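Local coordinates for protein beta-n-acetylhexosaminidase (Streptococcus pneumoniae, PDB 4AZC) that probably hydrolyses terminal beta-linked N-acetylhexosamine residues from glycans as a family 20 glycoside hydrolase, and here holds a sugar-fused thiazolidine ligand in its active site, at residues Gly18-Thr23 and Ile328-Pro333; Gly180-Ala185 and Met225-Gly230; Thr189-Trp194 and Lys252-Tyr257. All coordinates share one frame; numbering follows the deposited sequence.

Interaction 1 (Gly18-Thr23 and Ile328-Pro333); sequences GRKYFT and IWADRP. With NGW ((2S,3aR,5R,6S,7R,7aR)-5-(hydroxymethyl)-2-methyl-2,3a,5,6,7,7a-hexahydro-1H-pyrano[3,2-d][1,3]thiazole-6,7-diol), chain K.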
loop_
_atom_site.group_PDB
_atom_site.type_symbol
_atom_site.label_atom_id
_atom_site.label_comp_id
_atom_site.label_asym_id
_atom_site.label_seq_id
_atom_site.Cartn_x
_atom_site.Cartn_y
_atom_site.Cartn_z
ATOM N N GLY B 18 4.124 9.221 -1.453
ATOM C CA GLY B 18 5.575 9.373 -1.452
ATOM C C GLY B 18 5.966 10.452 -2.446
ATOM O O GLY B 18 6.746 11.350 -2.121
ATOM N N ARG B 19 5.417 10.371 -3.660
ATOM C CA ARG B 19 5.669 11.403 -4.673
ATOM C C ARG B 19 5.003 12.732 -4.322
ATOM O O ARG B 19 5.583 13.801 -4.538
ATOM C CB ARG B 19 5.205 10.946 -6.049
ATOM C CG ARG B 19 6.084 9.885 -6.714
ATOM C CD ARG B 19 5.691 9.774 -8.177
ATOM N NE ARG B 19 6.475 8.816 -8.949
ATOM C CZ ARG B 19 6.118 7.563 -9.190
ATOM N NH1 ARG B 19 4.985 7.079 -8.692
ATOM N NH2 ARG B 19 6.898 6.791 -9.945
ATOM N N LYS B 20 3.805 12.654 -3.754
ATOM C CA LYS B 20 2.954 13.821 -3.536
ATOM C C LYS B 20 2.497 13.849 -2.092
ATOM O O LYS B 20 2.201 12.803 -1.517
ATOM C CB LYS B 20 1.738 13.750 -4.473
ATOM C CG LYS B 20 0.770 14.937 -4.379
ATOM C CD LYS B 20 -0.237 14.913 -5.518
ATOM C CE LYS B 20 -1.260 16.039 -5.387
ATOM N NZ LYS B 20 -0.650 17.412 -5.443
ATOM N N TYR B 21 2.452 15.039 -1.494
ATOM C CA TYR B 21 1.980 15.159 -0.109
ATOM C C TYR B 21 0.465 14.997 0.013
ATOM O O TYR B 21 -0.291 15.551 -0.797
ATOM C CB TYR B 21 2.432 16.488 0.512
ATOM C CG TYR B 21 2.023 16.657 1.959
ATOM C CD1 TYR B 21 2.802 16.131 2.993
ATOM C CD2 TYR B 21 0.862 17.363 2.296
ATOM C CE1 TYR B 21 2.428 16.294 4.320
ATOM C CE2 TYR B 21 0.477 17.522 3.619
ATOM C CZ TYR B 21 1.259 16.989 4.624
ATOM O OH TYR B 21 0.863 17.153 5.933
ATOM N N PHE B 22 0.036 14.243 1.029
ATOM C CA PHE B 22 -1.380 14.125 1.410
ATOM C C PHE B 22 -1.512 14.473 2.896
ATOM O O PHE B 22 -0.700 14.019 3.711
ATOM C CB PHE B 22 -1.898 12.694 1.190
ATOM C CG PHE B 22 -2.236 12.358 -0.246
ATOM C CD1 PHE B 22 -1.241 12.009 -1.151
ATOM C CD2 PHE B 22 -3.560 12.358 -0.681
ATOM C CE1 PHE B 22 -1.554 11.681 -2.471
ATOM C CE2 PHE B 22 -3.889 12.028 -1.992
ATOM C CZ PHE B 22 -2.873 11.689 -2.894
ATOM N N THR B 23 -2.511 15.278 3.260
ATOM C CA THR B 23 -2.711 15.617 4.670
ATOM C C THR B 23 -3.270 14.429 5.430
ATOM O O THR B 23 -3.822 13.509 4.832
ATOM C CB THR B 23 -3.701 16.783 4.855
ATOM O OG1 THR B 23 -4.980 16.405 4.322
ATOM C CG2 THR B 23 -3.193 18.055 4.152
ATOM N N ILE B 328 -3.652 4.409 -7.049
ATOM C CA ILE B 328 -3.594 5.802 -7.451
ATOM C C ILE B 328 -2.130 6.250 -7.429
ATOM O O ILE B 328 -1.431 6.070 -6.432
ATOM C CB ILE B 328 -4.446 6.693 -6.503
ATOM C CG1 ILE B 328 -5.846 6.087 -6.251
ATOM C CG2 ILE B 328 -4.506 8.129 -7.018
ATOM C CD1 ILE B 328 -6.724 5.906 -7.494
ATOM N N TRP B 329 -1.662 6.818 -8.536
ATOM C CA TRP B 329 -0.249 7.187 -8.656
ATOM C C TRP B 329 -0.079 8.670 -8.941
ATOM O O TRP B 329 -0.944 9.304 -9.562
ATOM C CB TRP B 329 0.429 6.378 -9.757
ATOM C CG TRP B 329 0.440 4.899 -9.518
ATOM C CD1 TRP B 329 -0.371 3.970 -10.108
ATOM C CD2 TRP B 329 1.318 4.170 -8.644
ATOM N NE1 TRP B 329 -0.049 2.711 -9.661
ATOM C CE2 TRP B 329 0.975 2.805 -8.755
ATOM C CE3 TRP B 329 2.348 4.540 -7.772
ATOM C CZ2 TRP B 329 1.635 1.800 -8.033
ATOM C CZ3 TRP B 329 3.012 3.537 -7.053
ATOM C CH2 TRP B 329 2.645 2.183 -7.187
ATOM N N ALA B 330 1.039 9.225 -8.492
ATOM C CA ALA B 330 1.267 10.658 -8.620
ATOM C C ALA B 330 2.523 10.990 -9.432
ATOM O O ALA B 330 3.319 11.853 -9.034
ATOM C CB ALA B 330 1.310 11.302 -7.233
ATOM N N ASP B 331 2.677 10.324 -10.581
ATOM C CA ASP B 331 3.875 10.465 -11.448
ATOM C C ASP B 331 4.294 11.926 -11.651
ATOM O O ASP B 331 5.486 12.254 -11.630
ATOM C CB ASP B 331 3.671 9.770 -12.802
ATOM C CG ASP B 331 3.499 8.255 -12.678
ATOM O OD1 ASP B 331 2.998 7.765 -11.639
ATOM O OD2 ASP B 331 3.856 7.539 -13.637
ATOM N N ARG B 332 3.285 12.775 -11.849
ATOM C CA ARG B 332 3.449 14.218 -11.875
ATOM C C ARG B 332 2.838 14.749 -10.569
ATOM O O ARG B 332 1.638 14.999 -10.495
ATOM C CB ARG B 332 2.738 14.797 -13.107
ATOM C CG ARG B 332 3.340 14.351 -14.445
ATOM C CD ARG B 332 2.408 14.632 -15.620
ATOM N NE ARG B 332 1.496 13.520 -15.898
ATOM C CZ ARG B 332 0.222 13.470 -15.515
ATOM N NH1 ARG B 332 -0.322 14.467 -14.830
ATOM N NH2 ARG B 332 -0.514 12.419 -15.822
ATOM N N PRO B 333 3.666 14.896 -9.515
ATOM C CA PRO B 333 3.056 15.221 -8.215
ATOM C C PRO B 333 2.401 16.595 -8.125
ATOM O O PRO B 333 1.653 16.842 -7.176
ATOM C CB PRO B 333 4.223 15.108 -7.229
ATOM C CG PRO B 333 5.460 15.302 -8.075
ATOM C CD PRO B 333 5.130 14.707 -9.407
HETATM O O4 NGW K . 3.703 5.503 -10.634
HETATM C C4 NGW K . 4.156 4.388 -11.387
HETATM C C3 NGW K . 4.908 3.428 -10.474
HETATM C C5 NGW K . 2.946 3.673 -11.993
HETATM O O3 NGW K . 6.006 4.112 -9.860
HETATM C C2 NGW K . 5.389 2.198 -11.285
HETATM N N2 NGW K . 5.863 1.108 -10.397
HETATM C C1 NGW K . 4.244 1.579 -12.126
HETATM C C7 NGW K . 4.718 0.552 -9.651
HETATM C C8 NGW K . 5.052 -0.870 -9.206
HETATM S S1 NGW K . 3.347 0.595 -10.858
HETATM O O5 NGW K . 3.429 2.591 -12.814
HETATM C C6 NGW K . 2.107 4.618 -12.880
HETATM O O6 NGW K . 2.926 5.170 -13.920
#

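Interaction 2 (Gly180-Ala185 and Met225-Gly230); sequences GTDEYA and MAFNDG. With NGW ((2S,3aR,5R,6S,7R,7aR)-5-(hydroxymethyl)-2-methyl-2,3a,5,6,7,7a-hexahydro-1H-pyrano[3,2-d][1,3]thiazole-6,7-diol), chain K.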
loop_
_atom_site.group_PDB
_atom_site.type_symbol
_atom_site.label_atom_id
_atom_site.label_comp_id
_atom_site.label_asym_id
_atom_site.label_seq_id
_atom_site.Cartn_x
_atom_site.Cartn_y
_atom_site.Cartn_z
ATOM N N GLY B 180 8.955 -2.581 -1.739
ATOM C CA GLY B 180 8.957 -2.155 -3.136
ATOM C C GLY B 180 9.811 -2.964 -4.101
ATOM O O GLY B 180 9.388 -4.012 -4.579
ATOM N N THR B 181 11.005 -2.441 -4.382
ATOM C CA THR B 181 11.988 -2.998 -5.342
ATOM C C THR B 181 11.628 -2.901 -6.834
ATOM O O THR B 181 12.313 -3.477 -7.692
ATOM C CB THR B 181 12.492 -4.432 -4.972
ATOM O OG1 THR B 181 11.459 -5.404 -5.195
ATOM C CG2 THR B 181 12.965 -4.492 -3.508
ATOM N N ASP B 182 10.581 -2.151 -7.151
ATOM C CA ASP B 182 10.153 -2.002 -8.535
ATOM C C ASP B 182 11.073 -1.086 -9.342
ATOM O O ASP B 182 11.755 -0.207 -8.789
ATOM C CB ASP B 182 8.700 -1.496 -8.609
ATOM C CG ASP B 182 8.539 -0.080 -8.096
ATOM O OD1 ASP B 182 8.942 0.187 -6.947
ATOM O OD2 ASP B 182 7.981 0.766 -8.839
ATOM N N GLU B 183 11.090 -1.316 -10.651
ATOM C CA GLU B 183 11.747 -0.414 -11.623
ATOM C C GLU B 183 13.173 0.082 -11.261
ATOM O O GLU B 183 13.422 1.301 -11.242
ATOM C CB GLU B 183 10.804 0.770 -11.956
ATOM C CG GLU B 183 9.502 0.347 -12.661
ATOM C CD GLU B 183 8.530 1.491 -12.957
ATOM O OE1 GLU B 183 8.430 2.466 -12.169
ATOM O OE2 GLU B 183 7.840 1.403 -13.995
ATOM N N TYR B 184 14.099 -0.847 -10.990
ATOM C CA TYR B 184 15.525 -0.510 -10.771
ATOM C C TYR B 184 16.092 0.391 -11.870
ATOM O O TYR B 184 15.938 0.101 -13.060
ATOM C CB TYR B 184 16.420 -1.765 -10.628
ATOM C CG TYR B 184 17.814 -1.426 -10.091
ATOM C CD1 TYR B 184 18.057 -1.368 -8.718
ATOM C CD2 TYR B 184 18.863 -1.116 -10.953
ATOM C CE1 TYR B 184 19.319 -1.027 -8.207
ATOM C CE2 TYR B 184 20.135 -0.766 -10.458
ATOM C CZ TYR B 184 20.353 -0.724 -9.085
ATOM O OH TYR B 184 21.597 -0.378 -8.581
ATOM N N ALA B 185 16.734 1.486 -11.447
ATOM C CA ALA B 185 17.393 2.470 -12.325
ATOM C C ALA B 185 16.736 2.772 -13.686
ATOM O O ALA B 185 17.447 2.928 -14.691
ATOM C CB ALA B 185 18.873 2.103 -12.512
ATOM N N MET B 225 6.168 -7.496 1.734
ATOM C CA MET B 225 5.559 -7.317 0.431
ATOM C C MET B 225 6.598 -6.631 -0.463
ATOM O O MET B 225 7.375 -5.791 0.010
ATOM C CB MET B 225 4.304 -6.451 0.546
ATOM C CG MET B 225 3.381 -6.433 -0.691
ATOM S SD MET B 225 1.856 -5.555 -0.275
ATOM C CE MET B 225 1.857 -4.150 -1.366
ATOM N N ALA B 226 6.622 -7.019 -1.740
ATOM C CA ALA B 226 7.398 -6.312 -2.775
ATOM C C ALA B 226 6.631 -6.349 -4.089
ATOM O O ALA B 226 5.744 -7.194 -4.258
ATOM C CB ALA B 226 8.779 -6.939 -2.957
ATOM N N PHE B 227 6.949 -5.428 -5.004
ATOM C CA PHE B 227 6.425 -5.530 -6.380
ATOM C C PHE B 227 7.150 -6.652 -7.123
ATOM O O PHE B 227 8.216 -7.090 -6.707
ATOM C CB PHE B 227 6.514 -4.197 -7.125
ATOM C CG PHE B 227 5.722 -3.095 -6.475
ATOM C CD1 PHE B 227 4.325 -3.124 -6.483
ATOM C CD2 PHE B 227 6.367 -2.041 -5.844
ATOM C CE1 PHE B 227 3.584 -2.119 -5.878
ATOM C CE2 PHE B 227 5.638 -1.020 -5.236
ATOM C CZ PHE B 227 4.244 -1.060 -5.248
ATOM N N ASN B 228 6.559 -7.135 -8.209
ATOM C CA ASN B 228 7.058 -8.347 -8.869
ATOM C C ASN B 228 8.309 -8.164 -9.707
ATOM O O ASN B 228 9.033 -9.143 -9.956
ATOM C CB ASN B 228 5.961 -8.974 -9.741
ATOM C CG ASN B 228 5.509 -8.053 -10.878
ATOM O OD1 ASN B 228 4.690 -7.166 -10.678
ATOM N ND2 ASN B 228 6.008 -8.305 -12.078
ATOM N N ASP B 229 8.545 -6.925 -10.151
ATOM C CA ASP B 229 9.579 -6.596 -11.151
ATOM C C ASP B 229 10.888 -7.377 -11.033
ATOM O O ASP B 229 11.321 -8.033 -11.985
ATOM C CB ASP B 229 9.906 -5.101 -11.106
ATOM C CG ASP B 229 8.696 -4.228 -11.365
ATOM O OD1 ASP B 229 7.634 -4.480 -10.751
ATOM O OD2 ASP B 229 8.820 -3.277 -12.168
ATOM N N GLY B 230 11.507 -7.293 -9.861
ATOM C CA GLY B 230 12.853 -7.811 -9.661
ATOM C C GLY B 230 12.919 -9.296 -9.375
ATOM O O GLY B 230 14.000 -9.870 -9.350
HETATM O O4 NGW K . 3.703 5.503 -10.634
HETATM C C4 NGW K . 4.156 4.388 -11.387
HETATM C C3 NGW K . 4.908 3.428 -10.474
HETATM C C5 NGW K . 2.946 3.673 -11.993
HETATM O O3 NGW K . 6.006 4.112 -9.860
HETATM C C2 NGW K . 5.389 2.198 -11.285
HETATM N N2 NGW K . 5.863 1.108 -10.397
HETATM C C1 NGW K . 4.244 1.579 -12.126
HETATM C C7 NGW K . 4.718 0.552 -9.651
HETATM C C8 NGW K . 5.052 -0.870 -9.206
HETATM S S1 NGW K . 3.347 0.595 -10.858
HETATM O O5 NGW K . 3.429 2.591 -12.814
HETATM C C6 NGW K . 2.107 4.618 -12.880
HETATM O O6 NGW K . 2.926 5.170 -13.920
HETATM O O HOH W 1 10.515 -5.666 -7.784
#

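Interaction 3 (Thr189-Trp194 and Lys252-Tyr257); sequences TSAQGW and KGWWGY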
loop_
_atom_site.group_PDB
_atom_site.type_symbol
_atom_site.label_atom_id
_atom_site.label_comp_id
_atom_site.label_asym_id
_atom_site.label_seq_id
_atom_site.Cartn_x
_atom_site.Cartn_y
_atom_site.Cartn_z
ATOM N N THR B 189 18.768 3.938 -17.627
ATOM C CA THR B 189 18.947 2.787 -18.523
ATOM C C THR B 189 17.838 2.643 -19.568
ATOM O O THR B 189 17.702 1.577 -20.187
ATOM C CB THR B 189 18.987 1.467 -17.732
ATOM O OG1 THR B 189 17.729 1.268 -17.086
ATOM C CG2 THR B 189 20.090 1.483 -16.688
ATOM N N SER B 190 17.048 3.705 -19.749
ATOM C CA SER B 190 15.882 3.705 -20.644
ATOM C C SER B 190 14.871 2.620 -20.246
ATOM O O SER B 190 14.253 1.976 -21.106
ATOM C CB SER B 190 16.305 3.547 -22.111
ATOM O OG SER B 190 17.397 4.402 -22.440
ATOM N N ALA B 191 14.711 2.439 -18.936
ATOM C CA ALA B 191 13.878 1.385 -18.355
ATOM C C ALA B 191 14.284 -0.015 -18.808
ATOM O O ALA B 191 13.454 -0.807 -19.272
ATOM C CB ALA B 191 12.365 1.651 -18.597
ATOM N N GLN B 192 15.576 -0.298 -18.660
ATOM C CA GLN B 192 16.126 -1.633 -18.861
ATOM C C GLN B 192 16.953 -2.060 -17.629
ATOM O O GLN B 192 17.898 -2.853 -17.733
ATOM C CB GLN B 192 16.963 -1.674 -20.139
ATOM C CG GLN B 192 16.178 -1.354 -21.429
ATOM C CD GLN B 192 17.097 -1.169 -22.634
ATOM O OE1 GLN B 192 17.714 -0.114 -22.807
ATOM N NE2 GLN B 192 17.195 -2.195 -23.462
ATOM N N GLY B 193 16.567 -1.544 -16.460
ATOM C CA GLY B 193 17.333 -1.731 -15.225
ATOM C C GLY B 193 17.749 -3.167 -14.982
ATOM O O GLY B 193 18.914 -3.441 -14.675
ATOM N N TRP B 194 16.803 -4.091 -15.134
ATOM C CA TRP B 194 17.078 -5.501 -14.873
ATOM C C TRP B 194 18.065 -6.104 -15.890
ATOM O O TRP B 194 18.910 -6.921 -15.519
ATOM C CB TRP B 194 15.775 -6.306 -14.800
ATOM C CG TRP B 194 14.734 -5.653 -13.936
ATOM C CD1 TRP B 194 13.553 -5.091 -14.352
ATOM C CD2 TRP B 194 14.800 -5.444 -12.519
ATOM N NE1 TRP B 194 12.880 -4.555 -13.273
ATOM C CE2 TRP B 194 13.618 -4.767 -12.139
ATOM C CE3 TRP B 194 15.738 -5.780 -11.530
ATOM C CZ2 TRP B 194 13.354 -4.400 -10.815
ATOM C CZ3 TRP B 194 15.468 -5.427 -10.202
ATOM C CH2 TRP B 194 14.280 -4.742 -9.864
ATOM N N LYS B 252 3.632 -7.740 -16.504
ATOM C CA LYS B 252 4.733 -8.590 -16.955
ATOM C C LYS B 252 5.757 -7.793 -17.770
ATOM O O LYS B 252 6.649 -8.367 -18.401
ATOM C CB LYS B 252 4.215 -9.797 -17.750
ATOM C CG LYS B 252 5.260 -10.941 -17.867
ATOM C CD LYS B 252 4.712 -12.214 -18.493
ATOM C CE LYS B 252 4.252 -12.008 -19.920
ATOM N NZ LYS B 252 3.963 -13.359 -20.485
ATOM N N GLY B 253 5.624 -6.470 -17.748
ATOM C CA GLY B 253 6.534 -5.582 -18.465
ATOM C C GLY B 253 6.151 -5.326 -19.921
ATOM O O GLY B 253 4.982 -5.427 -20.312
ATOM N N TRP B 254 7.151 -4.980 -20.720
ATOM C CA TRP B 254 6.945 -4.590 -22.110
ATOM C C TRP B 254 8.192 -5.004 -22.883
ATOM O O TRP B 254 9.056 -5.692 -22.327
ATOM C CB TRP B 254 6.667 -3.083 -22.208
ATOM C CG TRP B 254 7.576 -2.245 -21.340
ATOM C CD1 TRP B 254 8.788 -1.719 -21.694
ATOM C CD2 TRP B 254 7.355 -1.857 -19.973
ATOM N NE1 TRP B 254 9.332 -1.023 -20.635
ATOM C CE2 TRP B 254 8.473 -1.087 -19.569
ATOM C CE3 TRP B 254 6.314 -2.073 -19.053
ATOM C CZ2 TRP B 254 8.590 -0.542 -18.277
ATOM C CZ3 TRP B 254 6.427 -1.528 -17.772
ATOM C CH2 TRP B 254 7.559 -0.768 -17.400
ATOM N N TRP B 255 8.307 -4.613 -24.149
ATOM C CA TRP B 255 9.516 -4.954 -24.915
ATOM C C TRP B 255 10.784 -4.495 -24.183
ATOM O O TRP B 255 10.873 -3.341 -23.747
ATOM C CB TRP B 255 9.469 -4.385 -26.343
ATOM C CG TRP B 255 10.445 -5.099 -27.222
ATOM C CD1 TRP B 255 11.778 -4.814 -27.375
ATOM C CD2 TRP B 255 10.189 -6.260 -28.016
ATOM N NE1 TRP B 255 12.359 -5.716 -28.229
ATOM C CE2 TRP B 255 11.407 -6.614 -28.642
ATOM C CE3 TRP B 255 9.043 -7.030 -28.274
ATOM C CZ2 TRP B 255 11.518 -7.712 -29.507
ATOM C CZ3 TRP B 255 9.152 -8.126 -29.141
ATOM C CH2 TRP B 255 10.388 -8.452 -29.746
ATOM N N GLY B 256 11.741 -5.411 -24.015
ATOM C CA GLY B 256 13.018 -5.119 -23.324
ATOM C C GLY B 256 12.941 -4.964 -21.806
ATOM O O GLY B 256 13.879 -4.463 -21.160
ATOM N N TYR B 257 11.811 -5.365 -21.233
ATOM C CA TYR B 257 11.615 -5.316 -19.785
ATOM C C TYR B 257 10.869 -6.608 -19.498
ATOM O O TYR B 257 9.649 -6.619 -19.382
ATOM C CB TYR B 257 10.809 -4.066 -19.393
ATOM C CG TYR B 257 10.864 -3.666 -17.927
ATOM C CD1 TYR B 257 12.029 -3.127 -17.359
ATOM C CD2 TYR B 257 9.740 -3.786 -17.120
ATOM C CE1 TYR B 257 12.066 -2.740 -16.001
ATOM C CE2 TYR B 257 9.762 -3.404 -15.781
ATOM C CZ TYR B 257 10.923 -2.891 -15.221
ATOM O OH TYR B 257 10.919 -2.543 -13.879
HETATM O O HOH W 2 12.596 -1.844 -22.250
HETATM O O HOH W 3 11.536 -0.107 -21.234
#

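Interaction 1 (Gly18-Thr23 and Ile328-Pro333)
Arg19 and Asp331 meet over the bound NGW, a thiazolidine-fused sugar, and share its hydroxyls. Arg19 NH2 gives the straightest of the arginine's three bonds to the ligand, to NGW O3 at 2.8 Å with an N-H...O angle of 160°, while NH1 adds weak, bent bonds to O3 and O4. Asp331 shares O4 with the arginine and adds O6: NGW O4 donates to Asp331 OD1 and NGW O6 to Asp331 OD2, each at 2.6 Å, so the carboxylate spans both with one oxygen apiece. Between the two residues themselves there is a long salt bridge, Arg19 NH1 to Asp331 OD1 at 3.6 Å; the oxygen stands over a face of the guanidinium, so charge acts here without an N-H aimed at it. Asp16 and Asp49 supply further carboxylates to the arginine and help fix its rotation. Farther from the pocket, Lys20 NZ donates to Pro333 O at 2.9 Å, nearly along the C=O axis, and also bonds Ala335 O.

Trp329 CE3 lies at the guanidinium edge, and one indole face carries the sugar ring, with NGW C5 and O4 above it. Arg19 reaches the ligand by an extended chain from CG to NE (chi3 179°), its CD passing 3.3 Å from Ala330 O. Lys20 CB rests on Ala330 CB at 3.7 Å, and Pro333 CB packs against Arg19 O.

The loop after strand 10-16 is thereby joined to the C-terminal end of strand 321-329, where the first and last strands of the TIM barrel meet. An arginine steadied by several carboxylates, beside an aspartate accepting hydrogen bonds from two hydroxyls, is consistent with a subsite that recognises O3, O4 and O6 of a terminal sugar.

Interaction 2 (Gly180-Ala185 and Met225-Gly230)
Met225 and Ala226 run beside Gly180 where two neighbouring parallel strands of the TIM barrel, 176-180 and 223-227, reach their C-terminal ends at the active site. The methyl of Ala226 packs against Gly180 O and Thr181 OG1. At Phe227 the backbone pairing closes: its N donates to Gly180 O at 2.9 Å, in the carbonyl plane on a lone pair. The same oxygen accepts a second bond from Thr181 OG1, which is tilted from that plane, so two donors, one backbone and one side chain, hold this carbonyl.

The Phe227 side chain lies alongside Asp182, both pointing the same way, with ring and carboxylate planes 63° apart and Asp182 OD1 3.6 Å from Phe227 CD2. Over the centre of one ring face sits the ligand methyl, NGW C8, as a CH-pi contact 3.5 Å above the plane. Asp182 OD2 accepts from NGW N2 at 2.7 Å, while Asn116 holds OD1 and helps orient the carboxylate. This Asp-Glu pair is the one that family 20 enzymes use in substrate-assisted catalysis, the aspartate facing the acetamido nitrogen and the glutamate serving as general acid/base; the same roles are probable here. Glu183 OE1 makes only a weak bond to NGW N2 and is held more firmly by His120.

Asp229 follows, its CB directed at the 180-185 loop. OD2 receives a weak bond from Glu183 N but has a stronger partner in Tyr257, and OD1 is bonded by Trp250, so this buried carboxylate is tied down at both oxygens just behind the glutamate. Gly230 ends the run at a bridging water: its N donates to water 1 at 2.8 Å, and that water in turn donates to Thr181 OG1 and Phe227 O.

Interaction 3 (Thr189-Trp194 and Lys252-Tyr257)
Trp194 and Tyr257 cross obliquely, the five-membered ring of Trp194 and the ring of Tyr257 turned 45° from each other with centroids 4.8 Å apart. The indole offers its N-H edge to the phenol: Tyr257 OH sits at that edge, near the indole plane, 2.9 Å from Trp194 NE1, in a weak hydrogen bond. Tyr257 OH has its stronger partner in Asp229. With its CG anti to the backbone N (chi1 -163°), Tyr257 carries the ring across to the 189-194 loop, bringing CD1 to 3.3 Å from Ala191 O. Its ring also packs by one face on Trp254 CZ2. Water 3 donates to Ala191 O beside the Trp254 indole; water 2 donates to both Ala191 O, at a long 3.3 Å, and Trp255 O.

Both backbones are turned tightly. Thr189 OG1 accepts from Gln192 N in an ST motif just ahead of helix 193-199, and Trp254 to Tyr257 form a type II turn with Gly256 at positive phi. The contact therefore seats the start of that helix against the hairpin of strands 253-254 and 257-258, with Phe206 of helix 203-219 meeting the Trp194 ring edge-to-face.

Interactions 1 and 2 are buried and belong to the same barrel sheet, whereas interaction 3 is partly buried and lies farther out, in the loops beyond the strand ends. The first two hold the ligand from different ends: 18-23 with 328-333 reads hydroxyls through opposite charges, while 180-185 with 225-230 addresses the thiazolidine nitrogen and the methyl on its ring. They meet where Trp329 CH2 approaches Phe227 CZ at 4.1 Å, lining one pocket. Interaction 3 does not touch interaction 1. It backs interaction 2 instead, through Tyr257 and Trp194, which pack behind the loop carrying Asp182 and Glu183, and its own chemistry is aromatic and water-mediated.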